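Local coordinates for protein lysozyme (PDB 6UKC) that probably hydrolyses the beta-1,4 linkages between N-acetylmuramic acid and N-acetylglucosamine in bacterial peptidoglycan, as a C-type lysozyme of glycoside hydrolase family 22, at residues N24-N29 with K109-W114; W30-E35 with S119-R124; N61-Y64 with D69-K72; K63-S68 with E95-D100. All coordinates share one frame; numbering follows the deposited sequence.

In the fold
All four contacts belong to one C-type lysozyme fold. Contacts 1 and 2 use consecutive pieces of helix 24-38, with centres about 7 Å apart; their partners are the loop at 109-114 and helix 115-121 with the turn after it, so their segments alternate along the chain. Contacts 3 and 4 fall between those two halves in sequence. They start from the same loop after strand 60-61, share K63 and Y64, and have centres about 9 Å apart. Contact 3 stays within that loop at the surface, about 24 Å from contact 2 between centres, whereas contact 4 ties the beta-region loop to helix 88-105 of the helical part, whose I97 and R98 also meet contact 1.

Contact 1: residues N24-N29 with K109-W114; sequences NDDIKN and KGYSAW
N29, on helix 24-38, lies over one face of the Y111 ring, and this stack carries most of the contact. Its CB sits 3.6 Å from Y111 CZ and makes a CH-pi contact with the ring, 22° off the ring normal and displaced from the centre toward the rim. The amide continues the cover: CG of N29 is 3.7 Å from Y111 CE2, and the amide plane is tilted only 22° from the ring plane. At the phenol end, Y111 OH comes 3.8 Å from both CA and OD1 of D26. Here the carboxylate stands steeply to the ring, its plane turned by 78°, and the pair is too far apart for a hydrogen bond.

In the next shell, N29 ND2 donates to the backbone O of D25 one turn earlier, at 2.9 Å. The bond is bent, yet it ties the amide back to its own helix and limits its rotation over the ring. On the other segment, K109 O accepts from both N and OG of S112, closing the turn around Y111. Further out, W30 meets the Y111 ring edge to face, I33 packs on it, and the hydroxyl has a weak hydrogen bond with R98 of helix 88-105; the same guanidinium makes a long, weak ion pair with D26.

The contact packs the loop between helices 88-105 and 115-121 onto helix 24-38 in the helical part of the C-type lysozyme fold. No hydrogen bond crosses, so dispersion and CH-pi contact join these two segments; R98 adds a weak polar link, and nearby charges probably polarise the phenol oxygen.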
loop_
_atom_site.group_PDB
_atom_site.type_symbol
_atom_site.label_atom_id
_atom_site.label_comp_id
_atom_site.label_asym_id
_atom_site.label_seq_id
_atom_site.Cartn_x
_atom_site.Cartn_y
_atom_site.Cartn_z
ATOM N N ASN A 24 2.212 13.257 7.791
ATOM C CA ASN A 24 1.516 12.477 8.847
ATOM C C ASN A 24 0.228 11.855 8.301
ATOM O O ASN A 24 -0.037 10.682 8.633
ATOM C CB ASN A 24 1.205 13.352 10.057
ATOM C CG ASN A 24 2.437 13.647 10.872
ATOM O OD1 ASN A 24 3.526 13.145 10.589
ATOM N ND2 ASN A 24 2.280 14.486 11.871
ATOM N N ASP A 25 -0.538 12.621 7.516
ATOM C CA ASP A 25 -1.779 12.141 6.866
ATOM C C ASP A 25 -1.438 10.944 5.973
ATOM O O ASP A 25 -2.137 9.920 6.031
ATOM C CB ASP A 25 -2.470 13.203 6.005
ATOM C CG ASP A 25 -3.856 12.720 5.599
ATOM O OD1 ASP A 25 -4.719 12.646 6.507
ATOM O OD2 ASP A 25 -4.041 12.306 4.421
ATOM N N ASP A 26 -0.427 11.092 5.127
ATOM C CA ASP A 26 -0.008 9.992 4.235
ATOM C C ASP A 26 0.372 8.826 5.126
ATOM O O ASP A 26 -0.173 7.693 4.884
ATOM C CB ASP A 26 1.141 10.391 3.307
ATOM C CG ASP A 26 0.740 11.299 2.150
ATOM O OD1 ASP A 26 -0.410 11.831 2.175
ATOM O OD2 ASP A 26 1.581 11.469 1.252
ATOM N N ILE A 27 1.226 9.084 6.128
ATOM C CA ILE A 27 1.841 7.979 6.928
ATOM C C ILE A 27 0.723 7.197 7.641
ATOM O O ILE A 27 0.627 5.951 7.428
ATOM C CB ILE A 27 2.926 8.475 7.898
ATOM C CG1 ILE A 27 4.204 8.880 7.149
ATOM C CG2 ILE A 27 3.225 7.429 8.967
ATOM C CD1 ILE A 27 5.164 9.703 7.973
ATOM N N LYS A 28 -0.145 7.880 8.401
ATOM C CA LYS A 28 -1.168 7.147 9.209
ATOM C C LYS A 28 -2.004 6.266 8.271
ATOM O O LYS A 28 -2.355 5.124 8.666
ATOM C CB LYS A 28 -2.028 8.107 10.036
ATOM C CG LYS A 28 -2.941 9.036 9.251
ATOM C CD LYS A 28 -3.464 10.151 10.118
ATOM C CE LYS A 28 -4.665 10.865 9.538
ATOM N NZ LYS A 28 -5.052 11.992 10.431
ATOM N N ASN A 29 -2.278 6.757 7.058
ATOM C CA ASN A 29 -3.084 6.010 6.062
ATOM C C ASN A 29 -2.258 4.831 5.525
ATOM O O ASN A 29 -2.836 3.734 5.394
ATOM C CB ASN A 29 -3.643 6.931 4.978
ATOM C CG ASN A 29 -4.891 7.660 5.436
ATOM O OD1 ASN A 29 -5.879 7.023 5.759
ATOM N ND2 ASN A 29 -4.842 8.983 5.531
ATOM N N LYS A 109 -10.923 10.437 -1.954
ATOM C CA LYS A 109 -11.398 9.024 -2.048
ATOM C C LYS A 109 -10.282 8.103 -2.581
ATOM O O LYS A 109 -10.569 6.937 -2.867
ATOM C CB LYS A 109 -12.681 8.986 -2.879
ATOM C CG LYS A 109 -13.766 9.951 -2.397
ATOM C CD LYS A 109 -15.124 9.312 -2.149
ATOM C CE LYS A 109 -15.410 8.156 -3.087
ATOM N NZ LYS A 109 -16.817 7.710 -2.988
ATOM N N GLY A 110 -9.030 8.579 -2.632
ATOM C CA GLY A 110 -7.891 7.871 -3.250
ATOM C C GLY A 110 -7.656 6.502 -2.628
ATOM O O GLY A 110 -7.356 5.533 -3.367
ATOM N N TYR A 111 -7.791 6.381 -1.311
ATOM C CA TYR A 111 -7.421 5.119 -0.614
ATOM C C TYR A 111 -8.532 4.070 -0.729
ATOM O O TYR A 111 -8.270 2.926 -0.335
ATOM C CB TYR A 111 -7.073 5.389 0.842
ATOM C CG TYR A 111 -5.887 6.290 1.047
ATOM C CD1 TYR A 111 -4.595 5.843 0.823
ATOM C CD2 TYR A 111 -6.046 7.570 1.547
ATOM C CE1 TYR A 111 -3.492 6.654 1.048
ATOM C CE2 TYR A 111 -4.952 8.393 1.773
ATOM C CZ TYR A 111 -3.669 7.936 1.528
ATOM O OH TYR A 111 -2.593 8.751 1.784
ATOM N N SER A 112 -9.704 4.429 -1.263
ATOM C CA SER A 112 -10.882 3.528 -1.364
ATOM C C SER A 112 -10.611 2.392 -2.363
ATOM O O SER A 112 -11.420 1.463 -2.401
ATOM C CB SER A 112 -12.149 4.286 -1.669
ATOM O OG SER A 112 -12.177 4.755 -3.004
ATOM N N ALA A 113 -9.472 2.410 -3.073
ATOM C CA ALA A 113 -8.991 1.324 -3.966
ATOM C C ALA A 113 -8.581 0.091 -3.147
ATOM O O ALA A 113 -8.495 -1.007 -3.741
ATOM C CB ALA A 113 -7.841 1.805 -4.811
ATOM N N TRP A 114 -8.364 0.251 -1.837
ATOM C CA TRP A 114 -7.938 -0.845 -0.920
ATOM C C TRP A 114 -9.116 -1.355 -0.084
ATOM O O TRP A 114 -9.739 -0.540 0.630
ATOM C CB TRP A 114 -6.802 -0.367 -0.016
ATOM C CG TRP A 114 -5.473 -0.362 -0.699
ATOM C CD1 TRP A 114 -4.589 -1.400 -0.757
ATOM C CD2 TRP A 114 -4.875 0.727 -1.418
ATOM N NE1 TRP A 114 -3.486 -1.031 -1.472
ATOM C CE2 TRP A 114 -3.623 0.272 -1.871
ATOM C CE3 TRP A 114 -5.251 2.044 -1.693
ATOM C CZ2 TRP A 114 -2.763 1.082 -2.608
ATOM C CZ3 TRP A 114 -4.399 2.841 -2.419
ATOM C CH2 TRP A 114 -3.171 2.365 -2.865
#

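Contact 2: residues W30-E35 with S119-R124; sequences WVCIAE and SKCKNR
C32 and C121 form a disulfide that clasps helix 24-38 to helix 115-121, within the mainly helical part of the C-type lysozyme fold; C121 lies in a wider pi-type turn at 119-121. The covalent link dominates. C32 SG projects from its helix anti to the backbone N (chi1 -171°), which carries the sulfur across to the other segment, while C121 SG lies beside its own backbone N. The two CA atoms are 6.1 Å apart, and the torsion about the S-S bond is -91°, near the favoured right angle.

Van der Waals contact adds little beyond the bridge itself. C32 SG passes 4.0 Å from the carbonyl O of K120, and C121 SG lies 3.8 Å from the backbone N of I33. C32 also touches L126 and Y129 of helix 126-134.

Hydrogen bonding stays within each segment. A34 N and E35 N donate to W30 O and V31 O in regular helical fashion. Beyond C121 the chain makes a type II turn to R124, closed by a weak bond from R124 N to C121 O. At the bridge, C32 SG and C121 SG are bonded at 2.1 Å.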
loop_
_atom_site.group_PDB
_atom_site.type_symbol
_atom_site.label_atom_id
_atom_site.label_comp_id
_atom_site.label_asym_id
_atom_site.label_seq_id
_atom_site.Cartn_x
_atom_site.Cartn_y
_atom_site.Cartn_z
ATOM N N TRP A 30 -0.975 5.017 5.184
ATOM C CA TRP A 30 -0.220 3.896 4.561
ATOM C C TRP A 30 0.039 2.820 5.630
ATOM O O TRP A 30 -0.117 1.606 5.321
ATOM C CB TRP A 30 1.064 4.365 3.843
ATOM C CG TRP A 30 0.840 5.141 2.579
ATOM C CD1 TRP A 30 1.412 6.343 2.265
ATOM C CD2 TRP A 30 0.043 4.767 1.429
ATOM N NE1 TRP A 30 1.007 6.761 1.021
ATOM C CE2 TRP A 30 0.164 5.818 0.482
ATOM C CE3 TRP A 30 -0.768 3.669 1.103
ATOM C CZ2 TRP A 30 -0.489 5.800 -0.749
ATOM C CZ3 TRP A 30 -1.432 3.659 -0.107
ATOM C CH2 TRP A 30 -1.281 4.703 -1.025
ATOM N N VAL A 31 0.382 3.217 6.857
ATOM C CA VAL A 31 0.625 2.235 7.962
ATOM C C VAL A 31 -0.627 1.352 8.156
ATOM O O VAL A 31 -0.511 0.071 8.222
ATOM C CB VAL A 31 1.023 2.970 9.253
ATOM C CG1 VAL A 31 1.020 2.054 10.463
ATOM C CG2 VAL A 31 2.378 3.664 9.108
ATOM N N CYS A 32 -1.792 1.988 8.273
ATOM C CA CYS A 32 -3.077 1.288 8.515
ATOM C C CYS A 32 -3.331 0.295 7.366
ATOM O O CYS A 32 -3.672 -0.912 7.665
ATOM C CB CYS A 32 -4.238 2.258 8.656
ATOM S SG CYS A 32 -5.742 1.428 9.220
ATOM N N ILE A 33 -3.197 0.777 6.118
ATOM C CA ILE A 33 -3.452 -0.046 4.902
ATOM C C ILE A 33 -2.485 -1.228 4.907
ATOM O O ILE A 33 -2.995 -2.365 4.742
ATOM C CB ILE A 33 -3.394 0.778 3.607
ATOM C CG1 ILE A 33 -4.587 1.733 3.546
ATOM C CG2 ILE A 33 -3.342 -0.133 2.381
ATOM C CD1 ILE A 33 -4.414 2.847 2.544
ATOM N N ALA A 34 -1.179 -0.988 5.139
ATOM C CA ALA A 34 -0.152 -2.062 5.176
ATOM C C ALA A 34 -0.476 -3.083 6.271
ATOM O O ALA A 34 -0.288 -4.304 6.028
ATOM C CB ALA A 34 1.229 -1.498 5.399
ATOM N N GLU A 35 -0.831 -2.615 7.475
ATOM C CA GLU A 35 -1.127 -3.559 8.578
ATOM C C GLU A 35 -2.146 -4.578 8.056
ATOM O O GLU A 35 -1.864 -5.800 8.099
ATOM C CB GLU A 35 -1.655 -2.877 9.839
ATOM C CG GLU A 35 -1.628 -3.832 11.020
ATOM C CD GLU A 35 -2.230 -3.360 12.323
ATOM O OE1 GLU A 35 -2.821 -4.200 12.970
ATOM O OE2 GLU A 35 -2.081 -2.172 12.698
ATOM N N SER A 119 -12.605 -1.177 5.102
ATOM C CA SER A 119 -13.124 -1.935 6.270
ATOM C C SER A 119 -12.446 -1.482 7.568
ATOM O O SER A 119 -13.107 -1.523 8.602
ATOM C CB SER A 119 -12.968 -3.406 6.061
ATOM O OG SER A 119 -11.658 -3.668 5.616
ATOM N N LYS A 120 -11.173 -1.081 7.549
ATOM C CA LYS A 120 -10.395 -0.961 8.814
ATOM C C LYS A 120 -9.878 0.460 9.073
ATOM O O LYS A 120 -9.505 0.736 10.234
ATOM C CB LYS A 120 -9.242 -1.961 8.777
ATOM C CG LYS A 120 -9.694 -3.409 8.794
ATOM C CD LYS A 120 -10.043 -3.860 10.176
ATOM C CE LYS A 120 -11.023 -5.010 10.195
ATOM N NZ LYS A 120 -10.579 -6.079 9.274
ATOM N N CYS A 121 -9.788 1.322 8.058
ATOM C CA CYS A 121 -9.028 2.583 8.174
ATOM C C CYS A 121 -9.907 3.809 7.898
ATOM O O CYS A 121 -9.638 4.850 8.514
ATOM C CB CYS A 121 -7.826 2.552 7.241
ATOM S SG CYS A 121 -6.778 1.091 7.443
ATOM N N LYS A 122 -10.885 3.719 6.993
ATOM C CA LYS A 122 -11.730 4.874 6.611
ATOM C C LYS A 122 -12.540 5.329 7.828
ATOM O O LYS A 122 -13.203 4.488 8.446
ATOM C CB LYS A 122 -12.690 4.548 5.465
ATOM C CG LYS A 122 -13.570 5.731 5.077
ATOM C CD LYS A 122 -14.438 5.526 3.850
ATOM C CE LYS A 122 -15.096 4.162 3.761
ATOM N NZ LYS A 122 -16.454 4.243 3.151
ATOM N N ASN A 123 -12.470 6.619 8.158
ATOM C CA ASN A 123 -13.337 7.289 9.159
ATOM C C ASN A 123 -12.847 6.962 10.578
ATOM O O ASN A 123 -13.446 7.472 11.549
ATOM C CB ASN A 123 -14.804 6.938 8.914
ATOM C CG ASN A 123 -15.382 7.679 7.720
ATOM O OD1 ASN A 123 -14.772 8.596 7.172
ATOM N ND2 ASN A 123 -16.567 7.290 7.296
ATOM N N ARG A 124 -11.758 6.212 10.703
ATOM C CA ARG A 124 -11.124 5.952 12.007
ATOM C C ARG A 124 -10.297 7.166 12.396
ATOM O O ARG A 124 -9.921 8.003 11.554
ATOM C CB ARG A 124 -10.241 4.704 11.961
ATOM C CG ARG A 124 -10.998 3.423 11.626
ATOM C CD ARG A 124 -11.826 2.943 12.803
ATOM N NE ARG A 124 -12.715 1.819 12.524
ATOM C CZ ARG A 124 -14.035 1.919 12.266
ATOM N NH1 ARG A 124 -14.764 0.833 12.063
ATOM N NH2 ARG A 124 -14.633 3.094 12.184
#

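Contact 3: residues N61-Y64 with D69-K72; sequences NNKY and DYGK
Y70 sends CG anti to its backbone N (chi1 -175°), which lays the ring beside N62 and K63, while N62 folds CG between its backbone N and carbonyl carbon (chi1 58°). The N62 amide ends up nearly parallel to the ring, the planes only 18° apart, above the ring plane but shifted out past the CD1 rim; N62 CG reaches Y70 CD1 at 3.7 Å. The backbone of N62 meets the same ring from another direction, its carbonyl carbon lying at the edge in the ring plane. K63 adds its aliphatic chain at the phenol end, where CE comes 3.6 Å from Y70 OH.

One hydrogen bond joins the segments: K72 N donates to K63 O at 2.8 Å, nearly straight at the hydrogen, although the donor stands above the carbonyl plane. G71, with positive phi, brings its CA up to the same oxygen at 3.3 Å as a CA-H...O contact. K72 CB then lies 3.7 Å from Y64 O.

Two further bonds hold segment 61-64. N61 OD1 accepts from K63 N in an Asx turn, and the backbone N-H of T53 holds N62 OD1.

This is a surface loop folded back on itself after strand 60-61. N62 O lies near two other carbonyl oxygens, Y70 O at 3.0 Å and K72 O at 3.4 Å; neither pair is a hydrogen bond, and both approaches are probably mildly repulsive.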
loop_
_atom_site.group_PDB
_atom_site.type_symbol
_atom_site.label_atom_id
_atom_site.label_comp_id
_atom_site.label_asym_id
_atom_site.label_seq_id
_atom_site.Cartn_x
_atom_site.Cartn_y
_atom_site.Cartn_z
ATOM N N ASN A 61 -2.568 -5.354 -7.318
ATOM C CA ASN A 61 -3.176 -6.405 -8.177
ATOM C C ASN A 61 -2.591 -6.297 -9.588
ATOM O O ASN A 61 -2.616 -5.163 -10.130
ATOM C CB ASN A 61 -4.706 -6.279 -8.204
ATOM C CG ASN A 61 -5.365 -7.467 -8.877
ATOM O OD1 ASN A 61 -5.727 -7.391 -10.052
ATOM N ND2 ASN A 61 -5.474 -8.582 -8.165
ATOM N N ASN A 62 -2.126 -7.414 -10.177
ATOM C CA ASN A 62 -1.491 -7.446 -11.536
ATOM C C ASN A 62 -2.514 -7.245 -12.680
ATOM O O ASN A 62 -2.070 -7.078 -13.849
ATOM C CB ASN A 62 -0.667 -8.718 -11.782
ATOM C CG ASN A 62 -1.452 -10.004 -11.637
ATOM O OD1 ASN A 62 -2.583 -9.992 -11.160
ATOM N ND2 ASN A 62 -0.868 -11.113 -12.069
ATOM N N LYS A 63 -3.825 -7.226 -12.406
ATOM C CA LYS A 63 -4.847 -7.007 -13.469
ATOM C C LYS A 63 -4.719 -5.586 -14.041
ATOM O O LYS A 63 -4.996 -5.461 -15.251
ATOM C CB LYS A 63 -6.289 -7.270 -13.014
ATOM C CG LYS A 63 -7.332 -6.987 -14.096
ATOM C CD LYS A 63 -8.580 -7.865 -14.095
ATOM C CE LYS A 63 -8.330 -9.213 -14.744
ATOM N NZ LYS A 63 -9.524 -9.755 -15.451
ATOM N N TYR A 64 -4.337 -4.569 -13.236
ATOM C CA TYR A 64 -4.335 -3.127 -13.642
ATOM C C TYR A 64 -2.958 -2.459 -13.485
ATOM O O TYR A 64 -2.607 -1.588 -14.290
ATOM C CB TYR A 64 -5.373 -2.348 -12.820
ATOM C CG TYR A 64 -6.718 -3.028 -12.734
ATOM C CD1 TYR A 64 -7.572 -3.069 -13.833
ATOM C CD2 TYR A 64 -7.113 -3.679 -11.572
ATOM C CE1 TYR A 64 -8.798 -3.717 -13.770
ATOM C CE2 TYR A 64 -8.339 -4.331 -11.493
ATOM C CZ TYR A 64 -9.180 -4.347 -12.595
ATOM O OH TYR A 64 -10.382 -4.975 -12.519
ATOM N N ASP A 69 2.806 -8.937 -18.711
ATOM C CA ASP A 69 2.317 -10.220 -19.290
ATOM C C ASP A 69 0.825 -10.453 -18.980
ATOM O O ASP A 69 0.202 -11.216 -19.724
ATOM C CB ASP A 69 3.178 -11.381 -18.790
ATOM C CG ASP A 69 3.184 -11.473 -17.278
ATOM O OD1 ASP A 69 3.773 -10.570 -16.631
ATOM O OD2 ASP A 69 2.548 -12.407 -16.754
ATOM N N TYR A 70 0.251 -9.805 -17.958
ATOM C CA TYR A 70 -1.143 -10.040 -17.495
ATOM C C TYR A 70 -1.871 -8.706 -17.297
ATOM O O TYR A 70 -1.320 -7.813 -16.636
ATOM C CB TYR A 70 -1.124 -10.855 -16.202
ATOM C CG TYR A 70 -2.492 -11.243 -15.724
ATOM C CD1 TYR A 70 -3.219 -10.382 -14.919
ATOM C CD2 TYR A 70 -3.081 -12.441 -16.107
ATOM C CE1 TYR A 70 -4.498 -10.703 -14.496
ATOM C CE2 TYR A 70 -4.361 -12.777 -15.687
ATOM C CZ TYR A 70 -5.067 -11.903 -14.879
ATOM O OH TYR A 70 -6.317 -12.182 -14.440
ATOM N N GLY A 71 -3.093 -8.591 -17.820
ATOM C CA GLY A 71 -3.964 -7.406 -17.671
ATOM C C GLY A 71 -3.282 -6.152 -18.201
ATOM O O GLY A 71 -2.630 -6.241 -19.249
ATOM N N LYS A 72 -3.407 -5.020 -17.502
ATOM C CA LYS A 72 -2.684 -3.757 -17.804
ATOM C C LYS A 72 -1.509 -3.602 -16.823
ATOM O O LYS A 72 -1.355 -4.440 -15.916
ATOM C CB LYS A 72 -3.627 -2.545 -17.735
ATOM C CG LYS A 72 -4.860 -2.612 -18.628
ATOM C CD LYS A 72 -4.553 -2.443 -20.092
ATOM C CE LYS A 72 -5.780 -2.585 -20.968
ATOM N NZ LYS A 72 -5.440 -2.810 -22.398
#

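Contact 4: residues K63-S68 with E95-D100; sequences KYWCGS and ETIRRD
W65 lays its indole on I97, packing the long loop that follows strand 60-61 of the lysozyme beta region against helix 88-105. Taking the loop in order, Y64 comes first. It does not reach the helix, but its CB lies 3.7 Å above the indole plane of W65, toward the rim and on the face opposite I97. The indole is thus held between its own neighbour in sequence and the helix.

W65 itself does the work. Its CG stands anti to the carbonyl carbon (chi1 -59°), swinging the ring system toward the helix. I97 CG1 comes down on it as a CH-pi contact, 3.5 Å from the centroid of the six-membered ring and 17° off its normal. The isoleucine chain extends from there over the five-membered ring, where CD1 is 3.7 Å from W65 CG. At the outer edge of the indole, D100 OD2 lies near the ring plane, a loose approach that may be weakly favourable with the positive rim of the ring. The carboxylate plane is turned 49° from the indole. No hydrogen bond crosses between the segments.

Past W65 the chain turns away from the helix. C66 is tied by its disulfide to C79, and W65 and G67 make backbone hydrogen bonds with C75 and I77. I60 of strand 60-61 touches both W65 and I97, while A113 and W114 also pack on I97. On the aspartate side, the nearest approach is D100 OD2 to W65 CZ3, at 4.1 Å.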
loop_
_atom_site.group_PDB
_atom_site.type_symbol
_atom_site.label_atom_id
_atom_site.label_comp_id
_atom_site.label_asym_id
_atom_site.label_seq_id
_atom_site.Cartn_x
_atom_site.Cartn_y
_atom_site.Cartn_z
ATOM N N LYS A 63 -3.825 -7.226 -12.406
ATOM C CA LYS A 63 -4.847 -7.007 -13.469
ATOM C C LYS A 63 -4.719 -5.586 -14.041
ATOM O O LYS A 63 -4.996 -5.461 -15.251
ATOM C CB LYS A 63 -6.289 -7.270 -13.014
ATOM C CG LYS A 63 -7.332 -6.987 -14.096
ATOM C CD LYS A 63 -8.580 -7.865 -14.095
ATOM C CE LYS A 63 -8.330 -9.213 -14.744
ATOM N NZ LYS A 63 -9.524 -9.755 -15.451
ATOM N N TYR A 64 -4.337 -4.569 -13.236
ATOM C CA TYR A 64 -4.335 -3.127 -13.642
ATOM C C TYR A 64 -2.958 -2.459 -13.485
ATOM O O TYR A 64 -2.607 -1.588 -14.290
ATOM C CB TYR A 64 -5.373 -2.348 -12.820
ATOM C CG TYR A 64 -6.718 -3.028 -12.734
ATOM C CD1 TYR A 64 -7.572 -3.069 -13.833
ATOM C CD2 TYR A 64 -7.113 -3.679 -11.572
ATOM C CE1 TYR A 64 -8.798 -3.717 -13.770
ATOM C CE2 TYR A 64 -8.339 -4.331 -11.493
ATOM C CZ TYR A 64 -9.180 -4.347 -12.595
ATOM O OH TYR A 64 -10.382 -4.975 -12.519
ATOM N N TRP A 65 -2.197 -2.821 -12.457
ATOM C CA TRP A 65 -1.215 -1.919 -11.803
ATOM C C TRP A 65 0.220 -2.303 -12.144
ATOM O O TRP A 65 1.011 -1.387 -12.454
ATOM C CB TRP A 65 -1.451 -1.884 -10.288
ATOM C CG TRP A 65 -2.832 -1.424 -9.925
ATOM C CD1 TRP A 65 -3.787 -2.147 -9.275
ATOM C CD2 TRP A 65 -3.446 -0.159 -10.239
ATOM N NE1 TRP A 65 -4.930 -1.408 -9.120
ATOM C CE2 TRP A 65 -4.753 -0.186 -9.710
ATOM C CE3 TRP A 65 -3.022 0.994 -10.896
ATOM C CZ2 TRP A 65 -5.639 0.878 -9.846
ATOM C CZ3 TRP A 65 -3.886 2.058 -11.001
ATOM C CH2 TRP A 65 -5.177 1.999 -10.493
ATOM N N CYS A 66 0.551 -3.592 -12.130
ATOM C CA CYS A 66 1.906 -4.085 -12.504
ATOM C C CYS A 66 1.811 -5.253 -13.495
ATOM O O CYS A 66 0.718 -5.856 -13.603
ATOM C CB CYS A 66 2.669 -4.519 -11.264
ATOM S SG CYS A 66 1.770 -5.807 -10.378
ATOM N N GLY A 67 2.935 -5.549 -14.165
ATOM C CA GLY A 67 3.153 -6.803 -14.907
ATOM C C GLY A 67 2.747 -6.682 -16.366
ATOM O O GLY A 67 1.537 -6.645 -16.613
ATOM N N SER A 68 3.725 -6.633 -17.283
ATOM C CA SER A 68 3.576 -6.608 -18.772
ATOM C C SER A 68 2.676 -7.743 -19.289
ATOM O O SER A 68 1.885 -7.499 -20.218
ATOM C CB SER A 68 4.932 -6.705 -19.438
ATOM O OG SER A 68 5.586 -5.447 -19.431
ATOM N N GLU A 95 0.983 5.354 -4.580
ATOM C CA GLU A 95 0.612 6.786 -4.762
ATOM C C GLU A 95 -0.078 6.996 -6.110
ATOM O O GLU A 95 -0.931 7.903 -6.189
ATOM C CB GLU A 95 1.848 7.670 -4.673
ATOM C CG GLU A 95 2.374 7.737 -3.254
ATOM C CD GLU A 95 3.627 8.569 -3.078
ATOM O OE1 GLU A 95 3.847 9.068 -1.971
ATOM O OE2 GLU A 95 4.378 8.690 -4.050
ATOM N N THR A 96 0.332 6.261 -7.150
ATOM C CA THR A 96 -0.345 6.268 -8.477
ATOM C C THR A 96 -1.755 5.665 -8.364
ATOM O O THR A 96 -2.698 6.209 -9.018
ATOM C CB THR A 96 0.470 5.490 -9.514
ATOM O OG1 THR A 96 1.694 6.202 -9.610
ATOM C CG2 THR A 96 -0.196 5.391 -10.873
ATOM N N ILE A 97 -1.894 4.546 -7.635
ATOM C CA ILE A 97 -3.234 3.920 -7.408
ATOM C C ILE A 97 -4.130 4.947 -6.695
ATOM O O ILE A 97 -5.258 5.183 -7.177
ATOM C CB ILE A 97 -3.111 2.597 -6.635
ATOM C CG1 ILE A 97 -2.408 1.534 -7.489
ATOM C CG2 ILE A 97 -4.471 2.118 -6.125
ATOM C CD1 ILE A 97 -2.029 0.306 -6.731
ATOM N N ARG A 98 -3.635 5.562 -5.621
ATOM C CA ARG A 98 -4.329 6.655 -4.891
ATOM C C ARG A 98 -4.628 7.825 -5.844
ATOM O O ARG A 98 -5.757 8.312 -5.830
ATOM C CB ARG A 98 -3.496 7.170 -3.711
ATOM C CG ARG A 98 -4.318 7.989 -2.720
ATOM C CD ARG A 98 -3.484 8.709 -1.668
ATOM N NE ARG A 98 -2.455 9.506 -2.302
ATOM C CZ ARG A 98 -1.222 9.679 -1.847
ATOM N NH1 ARG A 98 -0.838 9.106 -0.715
ATOM N NH2 ARG A 98 -0.363 10.415 -2.544
ATOM N N ARG A 99 -3.662 8.260 -6.650
ATOM C CA ARG A 99 -3.853 9.410 -7.575
ATOM C C ARG A 99 -4.981 9.065 -8.556
ATOM O O ARG A 99 -5.936 9.873 -8.650
ATOM C CB ARG A 99 -2.553 9.812 -8.279
ATOM C CG ARG A 99 -2.682 11.080 -9.117
ATOM C CD ARG A 99 -1.400 11.539 -9.776
ATOM N NE ARG A 99 -0.450 10.449 -10.011
ATOM C CZ ARG A 99 0.562 10.095 -9.200
ATOM N NH1 ARG A 99 0.811 10.745 -8.075
ATOM N NH2 ARG A 99 1.349 9.088 -9.529
ATOM N N ASP A 100 -4.921 7.911 -9.227
ATOM C CA ASP A 100 -5.929 7.578 -10.278
ATOM C C ASP A 100 -7.324 7.388 -9.664
ATOM O O ASP A 100 -8.323 7.925 -10.232
ATOM C CB ASP A 100 -5.505 6.336 -11.066
ATOM C CG ASP A 100 -4.316 6.621 -11.975
ATOM O OD1 ASP A 100 -3.732 7.728 -11.875
ATOM O OD2 ASP A 100 -3.982 5.733 -12.788
#